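Local coordinates for protein Baccell_00875 (Bacteroides cellulosilyticus DSM 14838, PDB 5NO8) that probably removes, as a polysaccharide lyase, L-rhamnose caps from the glucuronic acid of complex arabinogalactan proteins, at residues I335-F348 against N645-C657. Sequence-based numbering, arbitrary orientation.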
ATOM      1  N   ILE A 335       2.883 -16.250 -12.402  1.00 14.43           N
ATOM      2  CA  ILE A 335       4.328 -16.166 -12.635  1.00 16.62           C
ATOM      3  C   ILE A 335       4.795 -17.570 -13.067  1.00 17.36           C
ATOM      4  O   ILE A 335       4.082 -18.528 -12.840  1.00 18.19           O
ATOM      5  CB  ILE A 335       5.088 -15.657 -11.396  1.00 17.89           C
ATOM      6  CG1 ILE A 335       4.985 -16.640 -10.242  1.00 18.45           C
ATOM      7  CG2 ILE A 335       4.568 -14.278 -10.973  1.00 17.53           C
ATOM      8  CD1 ILE A 335       5.867 -16.272  -9.069  1.00 20.35           C
ATOM      9  N   SER A 336       5.991 -17.683 -13.641  1.00 18.10           N
ATOM     10  CA  SER A 336       6.520 -18.974 -14.100  1.00 20.65           C
ATOM     11  C   SER A 336       6.622 -19.897 -12.907  1.00 22.46           C
ATOM     12  O   SER A 336       5.932 -20.920 -12.826  1.00 24.78           O
ATOM     13  CB  SER A 336       7.921 -18.811 -14.736  1.00 23.77           C
ATOM     14  OG  SER A 336       8.847 -18.134 -13.839  1.00 25.93           O
ATOM     15  N   ASN A 337       7.496 -19.527 -11.975  1.00 20.91           N
ATOM     16  CA  ASN A 337       7.514 -20.100 -10.633  1.00 21.01           C
ATOM     17  C   ASN A 337       8.427 -19.270  -9.747  1.00 19.51           C
ATOM     18  O   ASN A 337       9.353 -18.600 -10.227  1.00 18.81           O
ATOM     19  CB  ASN A 337       7.931 -21.571 -10.585  1.00 24.28           C
ATOM     20  CG  ASN A 337       9.388 -21.776 -10.906  1.00 23.67           C
ATOM     21  OD1 ASN A 337      10.257 -21.717 -10.029  1.00 19.10           O
ATOM     22  ND2 ASN A 337       9.660 -22.030 -12.169  1.00 27.55           N
ATOM     23  N   THR A 338       8.124 -19.326  -8.468  1.00 19.21           N
ATOM     24  CA  THR A 338       8.651 -18.411  -7.518  1.00 20.94           C
ATOM     25  C   THR A 338      10.129 -18.575  -7.330  1.00 18.34           C
ATOM     26  O   THR A 338      10.831 -17.590  -7.285  1.00 18.32           O
ATOM     27  CB  THR A 338       7.930 -18.553  -6.173  1.00 23.82           C
ATOM     28  OG1 THR A 338       6.522 -18.504  -6.431  1.00 28.39           O
ATOM     29  CG2 THR A 338       8.297 -17.446  -5.262  1.00 25.76           C
ATOM     30  N   ALA A 339      10.600 -19.818  -7.221  1.00 17.60           N
ATOM     31  CA  ALA A 339      12.024 -20.049  -7.036  1.00 16.91           C
ATOM     32  C   ALA A 339      12.835 -19.449  -8.194  1.00 17.02           C
ATOM     33  O   ALA A 339      13.871 -18.818  -7.966  1.00 15.41           O
ATOM     34  CB  ALA A 339      12.317 -21.559  -6.902  1.00 17.23           C
ATOM     35  N   ASP A 340      12.383 -19.675  -9.431  1.00 16.44           N
ATOM     36  CA  ASP A 340      13.080 -19.159 -10.607  1.00 18.19           C
ATOM     37  C   ASP A 340      12.987 -17.626 -10.661  1.00 16.35           C
ATOM     38  O   ASP A 340      13.920 -16.976 -11.143  1.00 16.05           O
ATOM     39  CB  ASP A 340      12.499 -19.701 -11.932  1.00 21.82           C
ATOM     40  CG  ASP A 340      12.816 -21.176 -12.190  1.00 29.44           C
ATOM     41  OD1 ASP A 340      13.664 -21.769 -11.480  1.00 35.59           O
ATOM     42  OD2 ASP A 340      12.196 -21.752 -13.134  1.00 31.97           O
ATOM     43  N   LEU A 341      11.850 -17.071 -10.235  1.00 15.44           N
ATOM     44  CA  LEU A 341      11.690 -15.604 -10.203  1.00 15.74           C
ATOM     45  C   LEU A 341      12.795 -14.976  -9.335  1.00 15.12           C
ATOM     46  O   LEU A 341      13.449 -14.036  -9.752  1.00 14.86           O
ATOM     47  CB  LEU A 341      10.303 -15.191  -9.690  1.00 16.44           C
ATOM     48  CG  LEU A 341       9.917 -13.717  -9.888  1.00 17.17           C
ATOM     49  CD1 LEU A 341       9.890 -13.351 -11.376  1.00 18.20           C
ATOM     50  CD2 LEU A 341       8.552 -13.403  -9.283  1.00 17.44           C
ATOM     51  N   ILE A 342      13.001 -15.545  -8.153  1.00 15.54           N
ATOM     52  CA  ILE A 342      13.978 -15.037  -7.207  1.00 15.76           C
ATOM     53  C   ILE A 342      15.397 -15.251  -7.736  1.00 15.45           C
ATOM     54  O   ILE A 342      16.213 -14.363  -7.646  1.00 15.13           O
ATOM     55  CB  ILE A 342      13.787 -15.653  -5.818  1.00 16.67           C
ATOM     56  CG1 ILE A 342      12.407 -15.261  -5.263  1.00 17.46           C
ATOM     57  CG2 ILE A 342      14.918 -15.241  -4.879  1.00 17.31           C
ATOM     58  CD1 ILE A 342      12.100 -15.882  -3.921  1.00 17.68           C
ATOM     59  N   ARG A 343      15.666 -16.429  -8.307  1.00 15.25           N
ATOM     60  CA  ARG A 343      16.956 -16.728  -8.902  1.00 17.40           C
ATOM     61  C   ARG A 343      17.288 -15.735  -9.992  1.00 15.63           C
ATOM     62  O   ARG A 343      18.391 -15.206 -10.022  1.00 14.50           O
ATOM     63  CB  ARG A 343      16.957 -18.132  -9.511  1.00 19.93           C
ATOM     64  CG  ARG A 343      18.297 -18.512 -10.116  1.00 23.76           C
ATOM     65  CD  ARG A 343      18.153 -19.618 -11.110  1.00 29.12           C
ATOM     66  NE  ARG A 343      17.965 -19.050 -12.431  1.00 34.35           N
ATOM     67  CZ  ARG A 343      16.990 -19.342 -13.276  1.00 34.73           C
ATOM     68  NH1 ARG A 343      16.027 -20.231 -12.985  1.00 40.83           N
ATOM     69  NH2 ARG A 343      16.985 -18.724 -14.442  1.00 35.89           N
ATOM     70  N   LYS A 344      16.317 -15.446 -10.856  1.00 14.69           N
ATOM     71  CA  LYS A 344      16.557 -14.520 -11.945  1.00 15.27           C
ATOM     72  C   LYS A 344      16.825 -13.108 -11.414  1.00 12.79           C
ATOM     73  O   LYS A 344      17.670 -12.414 -11.950  1.00 13.59           O
ATOM     74  CB  LYS A 344      15.400 -14.523 -12.928  1.00 17.52           C
ATOM     75  CG  LYS A 344      15.395 -15.806 -13.773  1.00 20.19           C
ATOM     76  CD  LYS A 344      14.369 -15.776 -14.874  1.00 22.92           C
ATOM     77  CE  LYS A 344      12.957 -15.963 -14.363  1.00 26.13           C
ATOM     78  NZ  LYS A 344      12.064 -16.237 -15.534  1.00 28.43           N
ATOM     79  N   ARG A 345      16.105 -12.705 -10.383  1.00 13.08           N
ATOM     80  CA  ARG A 345      16.303 -11.375  -9.811  1.00 13.79           C
ATOM     81  C   ARG A 345      17.708 -11.241  -9.208  1.00 14.07           C
ATOM     82  O   ARG A 345      18.406 -10.266  -9.437  1.00 14.65           O
ATOM     83  CB  ARG A 345      15.262 -11.069  -8.730  1.00 13.69           C
ATOM     84  CG  ARG A 345      15.457  -9.727  -8.023  1.00 13.59           C
ATOM     85  CD  ARG A 345      15.477  -8.606  -9.036  1.00 13.33           C
ATOM     86  NE  ARG A 345      15.856  -7.328  -8.464  1.00 13.25           N
ATOM     87  CZ  ARG A 345      16.404  -6.349  -9.159  1.00 13.02           C
ATOM     88  NH1 ARG A 345      16.615  -6.433 -10.480  1.00 13.54           N
ATOM     89  NH2 ARG A 345      16.750  -5.253  -8.512  1.00 13.58           N
ATOM     90  N   VAL A 346      18.088 -12.244  -8.436  1.00 14.69           N
ATOM     91  CA  VAL A 346      19.403 -12.260  -7.814  1.00 15.94           C
ATOM     92  C   VAL A 346      20.503 -12.184  -8.866  1.00 17.01           C
ATOM     93  O   VAL A 346      21.433 -11.414  -8.711  1.00 15.50           O
ATOM     94  CB  VAL A 346      19.507 -13.473  -6.870  1.00 17.60           C
ATOM     95  CG1 VAL A 346      20.934 -13.816  -6.500  1.00 19.49           C
ATOM     96  CG2 VAL A 346      18.668 -13.195  -5.627  1.00 17.29           C
ATOM     97  N   ASP A 347      20.400 -12.997  -9.928  1.00 17.00           N
ATOM     98  CA  ASP A 347      21.375 -12.958 -11.017  1.00 18.89           C
ATOM     99  C   ASP A 347      21.419 -11.615 -11.713  1.00 18.21           C
ATOM    100  O   ASP A 347      22.479 -11.156 -12.067  1.00 17.25           O
ATOM    101  CB  ASP A 347      21.122 -14.063 -12.040  1.00 21.23           C
ATOM    102  CG  ASP A 347      21.425 -15.473 -11.482  1.00 25.77           C
ATOM    103  OD1 ASP A 347      22.162 -15.615 -10.472  1.00 28.54           O
ATOM    104  OD2 ASP A 347      20.931 -16.458 -12.085  1.00 29.10           O
ATOM    105  N   PHE A 348      20.263 -10.966 -11.876  1.00 16.41           N
ATOM    106  CA  PHE A 348      20.219  -9.625 -12.461  1.00 15.94           C
ATOM    107  C   PHE A 348      20.942  -8.603 -11.586  1.00 15.52           C
ATOM    108  O   PHE A 348      21.679  -7.755 -12.115  1.00 17.30           O
ATOM    109  CB  PHE A 348      18.774  -9.179 -12.712  1.00 15.80           C
ATOM    110  CG  PHE A 348      18.660  -8.026 -13.663  1.00 15.49           C
ATOM    111  CD1 PHE A 348      18.814  -6.719 -13.205  1.00 16.00           C
ATOM    112  CD2 PHE A 348      18.366  -8.222 -15.001  1.00 16.21           C
ATOM    113  CE1 PHE A 348      18.736  -5.641 -14.069  1.00 16.85           C
ATOM    114  CE2 PHE A 348      18.272  -7.137 -15.876  1.00 17.49           C
ATOM    115  CZ  PHE A 348      18.469  -5.849 -15.415  1.00 17.08           C
ATOM    116  N   ASN A 645       3.659  -9.094  -3.117  1.00 12.79           N
ATOM    117  CA  ASN A 645       4.715  -8.224  -3.543  1.00 12.89           C
ATOM    118  C   ASN A 645       5.596  -8.813  -4.642  1.00 12.24           C
ATOM    119  O   ASN A 645       6.451  -8.135  -5.185  1.00 12.39           O
ATOM    120  CB  ASN A 645       5.549  -7.760  -2.355  1.00 13.18           C
ATOM    121  CG  ASN A 645       4.913  -6.639  -1.591  1.00 13.25           C
ATOM    122  OD1 ASN A 645       5.375  -5.499  -1.688  1.00 13.82           O
ATOM    123  ND2 ASN A 645       3.888  -6.944  -0.801  1.00 13.36           N
ATOM    124  N   LEU A 646       5.380 -10.066  -5.010  1.00 12.54           N
ATOM    125  CA  LEU A 646       6.137 -10.644  -6.114  1.00 12.82           C
ATOM    126  C   LEU A 646       5.880  -9.977  -7.439  1.00 12.91           C
ATOM    127  O   LEU A 646       6.688 -10.128  -8.348  1.00 13.94           O
ATOM    128  CB  LEU A 646       5.890 -12.146  -6.256  1.00 13.53           C
ATOM    129  CG  LEU A 646       6.396 -13.003  -5.101  1.00 14.64           C
ATOM    130  CD1 LEU A 646       5.890 -14.415  -5.298  1.00 14.96           C
ATOM    131  CD2 LEU A 646       7.913 -12.948  -5.002  1.00 15.51           C
ATOM    132  N   CYS A 647       4.782  -9.222  -7.569  1.00 12.97           N
ATOM    133  CA  CYS A 647       4.515  -8.520  -8.819  1.00 12.93           C
ATOM    134  C   CYS A 647       5.543  -7.446  -9.160  1.00 12.92           C
ATOM    135  O   CYS A 647       5.619  -7.032 -10.304  1.00 13.92           O
ATOM    136  CB  CYS A 647       3.120  -7.942  -8.836  1.00 13.06           C
ATOM    137  SG  CYS A 647       2.901  -6.587  -7.659  1.00 14.21           S
ATOM    138  N   LEU A 648       6.386  -7.058  -8.203  1.00 12.76           N
ATOM    139  CA  LEU A 648       7.435  -6.055  -8.449  1.00 13.22           C
ATOM    140  C   LEU A 648       8.655  -6.617  -9.177  1.00 12.82           C
ATOM    141  O   LEU A 648       9.580  -5.878  -9.480  1.00 12.76           O
ATOM    142  CB  LEU A 648       7.868  -5.451  -7.121  1.00 13.32           C
ATOM    143  CG  LEU A 648       6.798  -4.702  -6.325  1.00 13.97           C
ATOM    144  CD1 LEU A 648       7.284  -4.512  -4.898  1.00 15.00           C
ATOM    145  CD2 LEU A 648       6.430  -3.383  -6.983  1.00 14.48           C
ATOM    146  N   PHE A 649       8.670  -7.929  -9.418  1.00 12.22           N
ATOM    147  CA  PHE A 649       9.812  -8.651  -9.991  1.00 13.00           C
ATOM    148  C   PHE A 649       9.349  -9.337 -11.256  1.00 13.44           C
ATOM    149  O   PHE A 649       8.297 -10.003 -11.260  1.00 14.49           O
ATOM    150  CB  PHE A 649      10.321  -9.668  -8.952  1.00 12.54           C
ATOM    151  CG  PHE A 649      10.668  -9.008  -7.661  1.00 12.43           C
ATOM    152  CD1 PHE A 649      11.905  -8.392  -7.505  1.00 12.92           C
ATOM    153  CD2 PHE A 649       9.737  -8.921  -6.637  1.00 13.12           C
ATOM    154  CE1 PHE A 649      12.196  -7.684  -6.343  1.00 13.66           C
ATOM    155  CE2 PHE A 649      10.037  -8.223  -5.467  1.00 13.78           C
ATOM    156  CZ  PHE A 649      11.272  -7.610  -5.330  1.00 13.25           C
ATOM    157  N   PHE A 650      10.108  -9.132 -12.321  1.00 13.58           N
ATOM    158  CA  PHE A 650       9.737  -9.579 -13.646  1.00 14.51           C
ATOM    159  C   PHE A 650      10.549 -10.794 -14.099  1.00 15.63           C
ATOM    160  O   PHE A 650      11.627 -11.096 -13.547  1.00 15.31           O
ATOM    161  CB  PHE A 650       9.874  -8.396 -14.616  1.00 14.33           C
ATOM    162  CG  PHE A 650       9.199  -7.136 -14.103  1.00 14.79           C
ATOM    163  CD1 PHE A 650       7.858  -7.172 -13.706  1.00 15.46           C
ATOM    164  CD2 PHE A 650       9.917  -5.977 -13.922  1.00 14.93           C
ATOM    165  CE1 PHE A 650       7.239  -6.041 -13.192  1.00 16.09           C
ATOM    166  CE2 PHE A 650       9.311  -4.833 -13.422  1.00 15.29           C
ATOM    167  CZ  PHE A 650       7.964  -4.877 -13.045  1.00 15.44           C
ATOM    168  N   GLU A 651      10.057 -11.459 -15.132  1.00 16.00           N
ATOM    169  CA  GLU A 651      10.595 -12.759 -15.545  1.00 17.29           C
ATOM    170  C   GLU A 651      11.942 -12.660 -16.235  1.00 18.32           C
ATOM    171  O   GLU A 651      12.544 -13.688 -16.493  1.00 18.82           O
ATOM    172  CB  GLU A 651       9.627 -13.509 -16.460  1.00 18.51           C
ATOM    173  CG  GLU A 651       8.285 -13.844 -15.818  1.00 21.56           C
ATOM    174  CD  GLU A 651       8.319 -14.973 -14.820  1.00 25.86           C
ATOM    175  OE1 GLU A 651       9.350 -15.709 -14.745  1.00 27.68           O
ATOM    176  OE2 GLU A 651       7.282 -15.128 -14.112  1.00 25.80           O
ATOM    177  N   ASP A 652      12.395 -11.453 -16.564  1.00 16.35           N
ATOM    178  CA  ASP A 652      13.768 -11.253 -17.046  1.00 17.04           C
ATOM    179  C   ASP A 652      14.736 -10.826 -15.954  1.00 15.99           C
ATOM    180  O   ASP A 652      15.853 -10.446 -16.271  1.00 18.36           O
ATOM    181  CB  ASP A 652      13.781 -10.244 -18.215  1.00 17.61           C
ATOM    182  CG  ASP A 652      13.149  -8.891 -17.852  1.00 19.23           C
ATOM    183  OD1 ASP A 652      12.651  -8.710 -16.706  1.00 17.34           O
ATOM    184  OD2 ASP A 652      13.100  -8.015 -18.751  1.00 22.68           O
ATOM    185  N   GLY A 653      14.298 -10.823 -14.696  1.00 13.98           N
ATOM    186  CA  GLY A 653      15.136 -10.448 -13.579  1.00 14.67           C
ATOM    187  C   GLY A 653      15.072  -8.985 -13.207  1.00 13.86           C
ATOM    188  O   GLY A 653      15.646  -8.608 -12.207  1.00 14.35           O
ATOM    189  N   LYS A 654      14.410  -8.161 -14.025  1.00 14.19           N
ATOM    190  CA  LYS A 654      14.250  -6.734 -13.712  1.00 14.71           C
ATOM    191  C   LYS A 654      13.252  -6.596 -12.555  1.00 14.30           C
ATOM    192  O   LYS A 654      12.502  -7.532 -12.227  1.00 13.77           O
ATOM    193  CB  LYS A 654      13.777  -5.956 -14.938  1.00 15.30           C
ATOM    194  CG  LYS A 654      14.868  -5.777 -15.976  1.00 16.37           C
ATOM    195  CD  LYS A 654      14.346  -5.101 -17.249  1.00 18.84           C
ATOM    196  CE  LYS A 654      15.480  -4.700 -18.190  1.00 20.20           C
ATOM    197  NZ  LYS A 654      14.968  -3.953 -19.369  1.00 22.05           N
ATOM    198  N   ALA A 655      13.242  -5.422 -11.930  1.00 13.76           N
ATOM    199  CA  ALA A 655      12.341  -5.163 -10.841  1.00 13.69           C
ATOM    200  C   ALA A 655      11.912  -3.695 -10.875  1.00 13.62           C
ATOM    201  O   ALA A 655      12.560  -2.871 -11.531  1.00 14.04           O
ATOM    202  CB  ALA A 655      12.988  -5.483  -9.520  1.00 13.33           C
ATOM    203  N   SER A 656      10.850  -3.406 -10.149  1.00 14.44           N
ATOM    204  CA  SER A 656      10.330  -2.033 -10.062  1.00 14.42           C
ATOM    205  C   SER A 656      10.206  -1.560  -8.616  1.00 14.61           C
ATOM    206  O   SER A 656       9.736  -2.293  -7.756  1.00 13.59           O
ATOM    207  CB  SER A 656       8.968  -1.952 -10.753  1.00 14.34           C
ATOM    208  OG  SER A 656       8.382  -0.677 -10.526  1.00 14.64           O
ATOM    209  N   CYS A 657      10.539  -0.285  -8.390  1.00 15.56           N
ATOM    210  CA  CYS A 657      10.458   0.305  -7.054  1.00 15.96           C
ATOM    211  C   CYS A 657       9.051   0.635  -6.576  1.00 15.71           C
ATOM    212  O   CYS A 657       8.878   0.859  -5.385  1.00 16.04           O
ATOM    213  CB  CYS A 657      11.357   1.546  -6.944  1.00 16.74           C
ATOM    214  SG  CYS A 657      10.814   2.940  -7.912  1.00 19.82           S
TER
HETATM  215  O   HOH W   1      12.940 -11.174 -11.200  1.00 24.95           O
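Glu-651 supplies most of the polar grip, its carboxylate meeting Ser-336, just before helix 338-352, and Lys-344, nearly two turns into it. Glu-651 OE1 takes two bonds, from Ser-336 OG (2.6 Å) on its syn side and from Lys-344 NZ (2.9 Å), a salt bridge, on its anti lone pair. OE2 accepts Ser-336 N, 36° out of the carboxylate plane. Bent at chi3 (-74°), the Lys-344 chain also brings NZ to Glu-651 O (2.8 Å). A glutamine in place of Glu-651 would probably leave the Lys-344 ammonium without its countercharge and weaken the hold on Ser-336. Further along, Arg-345 NH1 donates to Gly-653 O (2.9 Å, 167°) within the guanidinium plane, while Ala-655 CB sits over one face; NE pairs with Asp-681. A water bridges Leu-341 O and Phe-650 O.

Apolar contacts lie between: Leu-341 CD2 reaches Phe-649 CB (4.1 Å), and Thr-338 CG2 meets Leu-646 CD1. At Gly-653, ending a type I turn, a side chain would collide with Lys-344 O and Phe-348 CB; its absence lets Gly-653 CA come within 4.1 Å of Arg-345 CA. Doubly bonded, Glu-651 OE1 and Lys-344 NZ probably fix each other's rotation.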